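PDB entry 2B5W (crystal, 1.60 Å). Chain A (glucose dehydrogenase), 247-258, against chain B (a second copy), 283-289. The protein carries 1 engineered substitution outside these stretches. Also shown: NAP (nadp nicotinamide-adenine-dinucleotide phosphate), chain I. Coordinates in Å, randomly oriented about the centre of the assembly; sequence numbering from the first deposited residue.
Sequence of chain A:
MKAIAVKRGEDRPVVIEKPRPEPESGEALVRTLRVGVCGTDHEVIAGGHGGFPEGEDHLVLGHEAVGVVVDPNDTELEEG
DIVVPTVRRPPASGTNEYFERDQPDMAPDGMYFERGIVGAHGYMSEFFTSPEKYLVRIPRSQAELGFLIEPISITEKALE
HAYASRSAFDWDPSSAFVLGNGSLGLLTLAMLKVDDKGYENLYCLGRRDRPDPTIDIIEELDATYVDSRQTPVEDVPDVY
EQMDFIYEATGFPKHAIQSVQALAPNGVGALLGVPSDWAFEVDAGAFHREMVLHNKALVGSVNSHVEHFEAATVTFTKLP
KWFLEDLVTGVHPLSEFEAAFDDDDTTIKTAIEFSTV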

ATOM      1  N   TYR A 247      -5.437   9.813  -6.014  1.00 15.51           N
ATOM      2  CA  TYR A 247      -4.836  10.656  -5.000  1.00 15.49           C
ATOM      3  C   TYR A 247      -5.938  11.306  -4.217  1.00 20.12           C
ATOM      4  O   TYR A 247      -6.691  12.123  -4.761  1.00 17.18           O
ATOM      5  CB  TYR A 247      -4.006  11.728  -5.719  1.00 16.98           C
ATOM      6  CG  TYR A 247      -3.113  12.588  -4.872  1.00 16.31           C
ATOM      7  CD1 TYR A 247      -3.625  13.660  -4.149  1.00 19.33           C
ATOM      8  CD2 TYR A 247      -1.737  12.368  -4.834  1.00 18.82           C
ATOM      9  CE1 TYR A 247      -2.804  14.491  -3.419  1.00 17.12           C
ATOM     10  CE2 TYR A 247      -0.917  13.195  -4.076  1.00 16.65           C
ATOM     11  CZ  TYR A 247      -1.452  14.240  -3.377  1.00 18.56           C
ATOM     12  OH  TYR A 247      -0.677  15.113  -2.625  1.00 19.68           O
ATOM     13  N   GLU A 248      -6.023  10.974  -2.945  1.00 16.52           N
ATOM     14  CA  GLU A 248      -7.039  11.514  -2.070  1.00 17.83           C
ATOM     15  C   GLU A 248      -6.558  12.755  -1.337  1.00 21.46           C
ATOM     16  O   GLU A 248      -5.585  12.723  -0.613  1.00 18.65           O
ATOM     17  CB  GLU A 248      -7.509  10.434  -1.107  1.00 18.38           C
ATOM     18  CG  GLU A 248      -8.506  10.910  -0.067  1.00 18.59           C
ATOM     19  CD  GLU A 248      -7.868  11.586   1.123  1.00 22.44           C
ATOM     20  OE1 GLU A 248      -6.890  11.020   1.693  1.00 19.23           O
ATOM     21  OE2 GLU A 248      -8.293  12.698   1.519  1.00 21.86           O
ATOM     22  N   ALA A 249      -7.275  13.861  -1.517  1.00 18.42           N
ATOM     23  CA  ALA A 249      -6.955  15.142  -0.911  1.00 17.41           C
ATOM     24  C   ALA A 249      -8.233  15.888  -0.489  1.00 19.50           C
ATOM     25  O   ALA A 249      -8.382  17.082  -0.755  1.00 19.09           O
ATOM     26  CB  ALA A 249      -6.131  15.972  -1.869  1.00 19.07           C
ATOM     27  N   THR A 250      -9.159  15.154   0.122  1.00 19.68           N
ATOM     28  CA  THR A 250     -10.383  15.734   0.648  1.00 23.24           C
ATOM     29  C   THR A 250     -10.453  15.723   2.155  1.00 24.12           C
ATOM     30  O   THR A 250     -11.168  16.521   2.760  1.00 22.74           O
ATOM     31  CB  THR A 250     -11.617  14.974   0.153  1.00 19.86           C
ATOM     32  OG1 THR A 250     -11.504  13.583   0.499  1.00 19.74           O
ATOM     33  CG2 THR A 250     -11.766  15.046  -1.333  1.00 20.50           C
ATOM     34  N   GLY A 251      -9.776  14.775   2.793  1.00 22.74           N
ATOM     35  CA  GLY A 251      -9.950  14.581   4.219  1.00 25.19           C
ATOM     36  C   GLY A 251     -11.297  13.964   4.555  1.00 26.05           C
ATOM     37  O   GLY A 251     -11.728  14.049   5.709  1.00 28.72           O
ATOM     38  N   PHE A 252     -11.940  13.322   3.579  1.00 20.54           N
ATOM     39  CA  PHE A 252     -13.295  12.732   3.740  1.00 22.49           C
ATOM     40  C   PHE A 252     -13.142  11.219   3.841  1.00 19.59           C
ATOM     41  O   PHE A 252     -12.846  10.571   2.846  1.00 24.72           O
ATOM     42  CB  PHE A 252     -14.160  13.098   2.523  1.00 21.36           C
ATOM     43  CG  PHE A 252     -15.665  12.820   2.677  1.00 24.11           C
ATOM     44  CD1 PHE A 252     -16.448  13.517   3.597  1.00 43.38           C
ATOM     45  CD2 PHE A 252     -16.282  11.912   1.840  1.00 24.81           C
ATOM     46  CE1 PHE A 252     -17.838  13.268   3.679  1.00 29.13           C
ATOM     47  CE2 PHE A 252     -17.662  11.657   1.908  1.00 26.58           C
ATOM     48  CZ  PHE A 252     -18.429  12.331   2.841  1.00 25.12           C
ATOM     49  N   PRO A 253     -13.363  10.653   5.023  1.00 28.14           N
ATOM     50  CA  PRO A 253     -13.118   9.211   5.258  1.00 32.80           C
ATOM     51  C   PRO A 253     -13.759   8.221   4.304  1.00 31.50           C
ATOM     52  O   PRO A 253     -13.160   7.187   3.961  1.00 30.24           O
ATOM     53  CB  PRO A 253     -13.626   9.013   6.678  1.00 36.17           C
ATOM     54  CG  PRO A 253     -13.395  10.320   7.303  1.00 29.77           C
ATOM     55  CD  PRO A 253     -13.733  11.338   6.268  1.00 28.32           C
ATOM     56  N   LYS A 254     -14.962   8.523   3.839  1.00 24.48           N
ATOM     57  CA  LYS A 254     -15.566   7.656   2.860  1.00 22.27           C
ATOM     58  C   LYS A 254     -14.717   7.467   1.587  1.00 28.76           C
ATOM     59  O   LYS A 254     -14.784   6.435   0.943  1.00 24.07           O
ATOM     60  CB  LYS A 254     -16.983   8.113   2.496  1.00 26.03           C
ATOM     61  CG  LYS A 254     -17.920   8.126   3.706  1.00 30.71           C
ATOM     62  CD  LYS A 254     -19.377   8.353   3.291  1.00 31.73           C
ATOM     63  CE  LYS A 254     -20.340   7.960   4.413  1.00 40.15           C
ATOM     64  NZ  LYS A 254     -21.745   8.344   4.105  1.00 39.74           N
ATOM     65  N   HIS A 255     -13.943   8.472   1.222  1.00 27.22           N
ATOM     66  CA  HIS A 255     -13.087   8.361   0.057  1.00 22.59           C
ATOM     67  C   HIS A 255     -11.947   7.362   0.240  1.00 21.96           C
ATOM     68  O   HIS A 255     -11.562   6.712  -0.716  1.00 23.33           O
ATOM     69  CB  HIS A 255     -12.539   9.726  -0.297  1.00 21.66           C
ATOM     70  CG  HIS A 255     -13.595  10.656  -0.764  1.00 23.02           C
ATOM     71  ND1 HIS A 255     -13.432  12.020  -0.773  1.00 22.33           N
ATOM     72  CD2 HIS A 255     -14.852  10.417  -1.213  1.00 25.05           C
ATOM     73  CE1 HIS A 255     -14.538  12.580  -1.232  1.00 27.12           C
ATOM     74  NE2 HIS A 255     -15.413  11.632  -1.503  1.00 24.02           N
ATOM     75  N   ALA A 256     -11.411   7.244   1.444  1.00 24.79           N
ATOM     76  CA  ALA A 256     -10.384   6.231   1.702  1.00 27.69           C
ATOM     77  C   ALA A 256     -10.936   4.828   1.432  1.00 32.10           C
ATOM     78  O   ALA A 256     -10.308   4.028   0.751  1.00 30.14           O
ATOM     79  CB  ALA A 256      -9.857   6.344   3.117  1.00 24.61           C
ATOM     80  N   ILE A 257     -12.147   4.563   1.918  1.00 26.41           N
ATOM     81  CA  ILE A 257     -12.796   3.257   1.756  1.00 25.62           C
ATOM     82  C   ILE A 257     -13.224   2.974   0.333  1.00 23.31           C
ATOM     83  O   ILE A 257     -12.986   1.908  -0.220  1.00 25.01           O
ATOM     84  CB  ILE A 257     -14.056   3.173   2.666  1.00 30.14           C
ATOM     85  CG1 ILE A 257     -13.721   3.469   4.133  1.00 32.32           C
ATOM     86  CG2 ILE A 257     -14.755   1.828   2.474  1.00 32.23           C
ATOM     87  CD1 ILE A 257     -12.787   2.473   4.789  1.00 34.34           C
ATOM     88  N   GLN A 258     -13.862   3.960  -0.297  1.00 21.74           N
ATOM     89  CA  GLN A 258     -14.434   3.747  -1.598  1.00 21.37           C
ATOM     90  C   GLN A 258     -13.441   3.805  -2.724  1.00 18.31           C
ATOM     91  O   GLN A 258     -13.726   3.296  -3.802  1.00 22.37           O
ATOM     92  CB  GLN A 258     -15.572   4.741  -1.870  1.00 25.28           C
ATOM     93  CG  GLN A 258     -16.771   4.541  -0.922  1.00 28.10           C
ATOM     94  CD  GLN A 258     -17.331   3.110  -0.929  1.00 32.04           C
ATOM     95  OE1 GLN A 258     -17.317   2.423  -1.951  1.00 34.30           O
ATOM     96  NE2 GLN A 258     -17.846   2.673   0.221  1.00 36.77           N
TER
ATOM     97  N   ASP B 283     -14.903   2.760  12.242  1.00 31.53           N
ATOM     98  CA  ASP B 283     -14.397   4.104  12.383  1.00 27.24           C
ATOM     99  C   ASP B 283     -13.416   4.359  11.204  1.00 28.65           C
ATOM    100  O   ASP B 283     -12.204   4.191  11.341  1.00 30.38           O
ATOM    101  CB  ASP B 283     -13.716   4.345  13.713  1.00 32.78           C
ATOM    102  CG  ASP B 283     -13.517   5.817  13.998  1.00 37.32           C
ATOM    103  OD1 ASP B 283     -13.360   6.613  13.041  1.00 33.58           O
ATOM    104  OD2 ASP B 283     -13.496   6.288  15.147  1.00 42.55           O
ATOM    105  N   ALA B 284     -13.995   4.765  10.077  1.00 29.91           N
ATOM    106  CA  ALA B 284     -13.260   5.045   8.850  1.00 35.16           C
ATOM    107  C   ALA B 284     -12.369   6.281   9.009  1.00 30.17           C
ATOM    108  O   ALA B 284     -11.308   6.367   8.398  1.00 25.91           O
ATOM    109  CB  ALA B 284     -14.236   5.232   7.719  1.00 34.74           C
ATOM    110  N   GLY B 285     -12.791   7.263   9.805  1.00 25.70           N
ATOM    111  CA  GLY B 285     -11.949   8.396  10.129  1.00 27.96           C
ATOM    112  C   GLY B 285     -10.638   7.995  10.771  1.00 30.33           C
ATOM    113  O   GLY B 285      -9.568   8.487  10.381  1.00 28.81           O
ATOM    114  N   ALA B 286     -10.708   7.107  11.763  1.00 27.18           N
ATOM    115  CA  ALA B 286      -9.507   6.657  12.452  1.00 34.67           C
ATOM    116  C   ALA B 286      -8.593   5.825  11.531  1.00 23.02           C
ATOM    117  O   ALA B 286      -7.391   5.947  11.630  1.00 28.06           O
ATOM    118  CB  ALA B 286      -9.871   5.838  13.720  1.00 35.60           C
ATOM    119  N   PHE B 287      -9.199   4.982  10.716  1.00 25.87           N
ATOM    120  CA  PHE B 287      -8.503   4.174   9.705  1.00 26.04           C
ATOM    121  C   PHE B 287      -7.720   5.094   8.775  1.00 25.24           C
ATOM    122  O   PHE B 287      -6.516   4.971   8.605  1.00 22.54           O
ATOM    123  CB  PHE B 287      -9.536   3.359   8.929  1.00 23.96           C
ATOM    124  CG  PHE B 287      -9.007   2.694   7.702  1.00 26.19           C
ATOM    125  CD1 PHE B 287      -8.472   1.419   7.771  1.00 30.32           C
ATOM    126  CD2 PHE B 287      -9.043   3.338   6.463  1.00 27.24           C
ATOM    127  CE1 PHE B 287      -7.996   0.774   6.623  1.00 28.95           C
ATOM    128  CE2 PHE B 287      -8.538   2.705   5.321  1.00 29.05           C
ATOM    129  CZ  PHE B 287      -8.015   1.422   5.410  1.00 32.26           C
ATOM    130  N   HIS B 288      -8.430   6.053   8.190  1.00 25.62           N
ATOM    131  CA  HIS B 288      -7.887   6.976   7.203  1.00 22.01           C
ATOM    132  C   HIS B 288      -6.782   7.815   7.801  1.00 20.83           C
ATOM    133  O   HIS B 288      -5.691   7.871   7.261  1.00 22.17           O
ATOM    134  CB  HIS B 288      -9.053   7.843   6.717  1.00 22.60           C
ATOM    135  CG  HIS B 288      -8.741   8.777   5.589  1.00 26.41           C
ATOM    136  ND1 HIS B 288      -9.740   9.473   4.939  1.00 26.83           N
ATOM    137  CD2 HIS B 288      -7.578   9.145   4.995  1.00 24.14           C
ATOM    138  CE1 HIS B 288      -9.209  10.204   3.972  1.00 25.24           C
ATOM    139  NE2 HIS B 288      -7.898  10.019   3.979  1.00 23.62           N
ATOM    140  N   ARG B 289      -7.016   8.457   8.952  1.00 18.62           N
ATOM    141  CA  ARG B 289      -6.031   9.340   9.539  1.00 24.00           C
ATOM    142  C   ARG B 289      -4.724   8.606   9.961  1.00 18.35           C
ATOM    143  O   ARG B 289      -3.635   9.124   9.796  1.00 22.82           O
ATOM    144  CB  ARG B 289      -6.632  10.079  10.755  1.00 26.29           C
ATOM    145  CG  ARG B 289      -5.714  11.053  11.381  1.00 29.70           C
ATOM    146  CD  ARG B 289      -6.318  11.838  12.539  1.00 33.88           C
ATOM    147  NE  ARG B 289      -6.515  10.980  13.714  1.00 33.69           N
ATOM    148  CZ  ARG B 289      -7.657  10.408  14.074  1.00 43.20           C
ATOM    149  NH1 ARG B 289      -8.781  10.596  13.387  1.00 37.51           N
ATOM    150  NH2 ARG B 289      -7.674   9.641  15.155  1.00 36.52           N
TER
HETATM  151  PA  NAP I 701      -8.879  22.069   1.341  1.00 29.21           P
HETATM  152  O1A NAP I 701      -9.744  22.116   2.507  1.00 41.82           O
HETATM  153  O2A NAP I 701      -8.570  23.454   0.754  1.00 40.03           O
HETATM  154  O5B NAP I 701      -9.519  21.205   0.186  1.00 25.06           O
HETATM  155  C5B NAP I 701     -10.297  20.057   0.390  1.00 22.79           C
HETATM  156  C4B NAP I 701     -11.257  20.104  -0.778  1.00 18.07           C
HETATM  157  O4B NAP I 701     -11.941  18.871  -0.819  1.00 20.32           O
HETATM  158  C3B NAP I 701     -12.306  21.228  -0.673  1.00 22.94           C
HETATM  159  O3B NAP I 701     -12.277  22.114  -1.781  1.00 20.77           O
HETATM  160  C2B NAP I 701     -13.634  20.475  -0.577  1.00 22.46           C
HETATM  161  O2B NAP I 701     -14.696  21.041  -1.327  1.00 23.78           O
HETATM  162  C1B NAP I 701     -13.290  19.119  -1.148  1.00 23.06           C
HETATM  163  N9A NAP I 701     -14.118  18.077  -0.572  1.00 20.89           N
HETATM  164  C8A NAP I 701     -14.222  17.746   0.758  1.00 22.29           C
HETATM  165  N7A NAP I 701     -15.100  16.731   0.874  1.00 21.06           N
HETATM  166  C5A NAP I 701     -15.594  16.443  -0.377  1.00 21.56           C
HETATM  167  C6A NAP I 701     -16.518  15.519  -0.874  1.00 23.68           C
HETATM  168  N6A NAP I 701     -17.216  14.685  -0.074  1.00 23.39           N
HETATM  169  N1A NAP I 701     -16.780  15.484  -2.224  1.00 22.08           N
HETATM  170  C2A NAP I 701     -16.126  16.325  -3.099  1.00 22.32           C
HETATM  171  N3A NAP I 701     -15.212  17.249  -2.623  1.00 20.37           N
HETATM  172  C4A NAP I 701     -14.944  17.291  -1.295  1.00 19.56           C
HETATM  173  O3  NAP I 701      -7.438  21.506   1.724  1.00 33.84           O
HETATM  174  PN  NAP I 701      -6.067  21.392   0.871  1.00 24.15           P
HETATM  175  O1N NAP I 701      -6.321  21.117  -0.572  1.00 21.34           O
HETATM  176  O2N NAP I 701      -5.070  22.442   1.257  1.00 24.69           O
HETATM  177  O5D NAP I 701      -5.789  20.012   1.626  1.00 23.10           O
HETATM  178  C5D NAP I 701      -6.451  18.826   1.232  1.00 23.51           C
HETATM  179  C4D NAP I 701      -6.311  17.747   2.304  1.00 30.87           C
HETATM  180  O4D NAP I 701      -4.928  17.392   2.393  1.00 23.56           O
HETATM  181  C3D NAP I 701      -6.737  18.200   3.703  1.00 26.91           C
HETATM  182  O3D NAP I 701      -7.443  17.175   4.373  1.00 26.03           O
HETATM  183  C2D NAP I 701      -5.405  18.504   4.381  1.00 28.07           C
HETATM  184  O2D NAP I 701      -5.424  18.464   5.784  1.00 28.05           O
HETATM  185  C1D NAP I 701      -4.511  17.433   3.757  1.00 19.09           C
HETATM  186  N1N NAP I 701      -3.076  17.739   3.694  1.00 22.93           N
HETATM  187  C2N NAP I 701      -2.258  16.718   4.069  1.00 25.84           C
HETATM  188  C3N NAP I 701      -0.905  16.866   3.959  1.00 24.97           C
HETATM  189  C7N NAP I 701      -0.094  15.630   4.220  1.00 22.34           C
HETATM  190  O7N NAP I 701       1.268  15.910   4.288  1.00 23.14           O
HETATM  191  N7N NAP I 701      -0.707  14.423   4.363  1.00 17.09           N
HETATM  192  C4N NAP I 701      -0.323  18.058   3.510  1.00 23.49           C
HETATM  193  C5N NAP I 701      -1.171  19.087   3.121  1.00 23.96           C
HETATM  194  C6N NAP I 701      -2.560  18.909   3.190  1.00 23.61           C
HETATM  195  P2B NAP I 701     -15.733  22.151  -0.670  1.00 22.43           P
HETATM  196  O1X NAP I 701     -15.068  23.392  -0.369  1.00 22.30           O
HETATM  197  O2X NAP I 701     -16.815  22.276  -1.763  1.00 21.92           O
HETATM  198  O3X NAP I 701     -16.346  21.560   0.604  1.00 23.12           O

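The chain B segment enters the contact as the first turns of a helix, which crosses the chain A helix at 73°, with the two axes 8.6 Å apart at their closest. Asp B283 lies right before the chain B helix and makes no contact with the chain A stretch. Its side chain caps the first turn instead, Asp B283 OD1 accepting a hydrogen bond from Ala B286 N at 3.0 Å, so that one of the amide groups left without a backbone partner at a helix start is satisfied.

Ala B284 is the first residue to meet the chain A stretch. Its CA-to-CB bond points toward the opposing stretch, and its methyl group touches two side chains: Ala B284 CB lies 4.0 Å from Pro A253 CB and 4.0 Å from Ile A257 CG1. These two chain A residues are one helical turn apart, so a single small side chain packs against both. The nearest pair of CA atoms is Gly B285 CA and Pro A253 CA, 5.1 Å apart; Pro A253 CB is 3.7 Å from Gly B285 N, a contact made directly with the backbone. Ala B286 points away and makes no contact with the chain A stretch; its N donates the capping bond.

Phe B287 returns to the interface from the next turn, its chi1 in the t well. Ile A257 reaches it through the end of its side chain, with Ile A257 CD1 4.2 Å from Phe B287 CD2, although the CA-to-CB bond of the isoleucine points sideways. Ala A256 CB sits at the edge of the phenylalanine ring, 4.5 Å from Phe B287 CE2, a looser apolar contact.

His B288 is the centre of the contact and has the largest area covered by the other stretch. Its CA-to-CB bond points toward that stretch, with chi1 again t, and His B288 NE2 donates a hydrogen bond of 2.7 Å to Glu A248 OE1, with an N-H...acceptor angle of 148°. This is the one hydrogen bond between the two stretches. The carboxylate is also bonded within its own chain: Glu A248 OE2 accepts from Thr A250 N at 3.0 Å and from Gly A251 N at 2.9 Å, so the carboxylate ties the turn after the strand to the histidine of the other subunit. Ala A256 CB covers one face of the imidazole, 3.8 Å from the centroid of the His B288 ring and 19° off the ring normal, a CH-pi contact. Around the ring edge lie Pro A253 CA, 3.4 Å from His B288 ND1, and Phe A252 O, 3.8 Å from His B288 CE1. Phe A252 O also accepts a backbone hydrogen bond from His A255 N at 2.9 Å. The two ring nitrogens thus differ sharply: NE2 is bonded to a carboxylate, whereas ND1 is buried against carbon atoms with no polar partner in the model.

Arg B289 makes no contact with the chain A stretch; its backbone continues the helix through a 2.9 Å hydrogen bond from Arg B289 N to Gly B285 O.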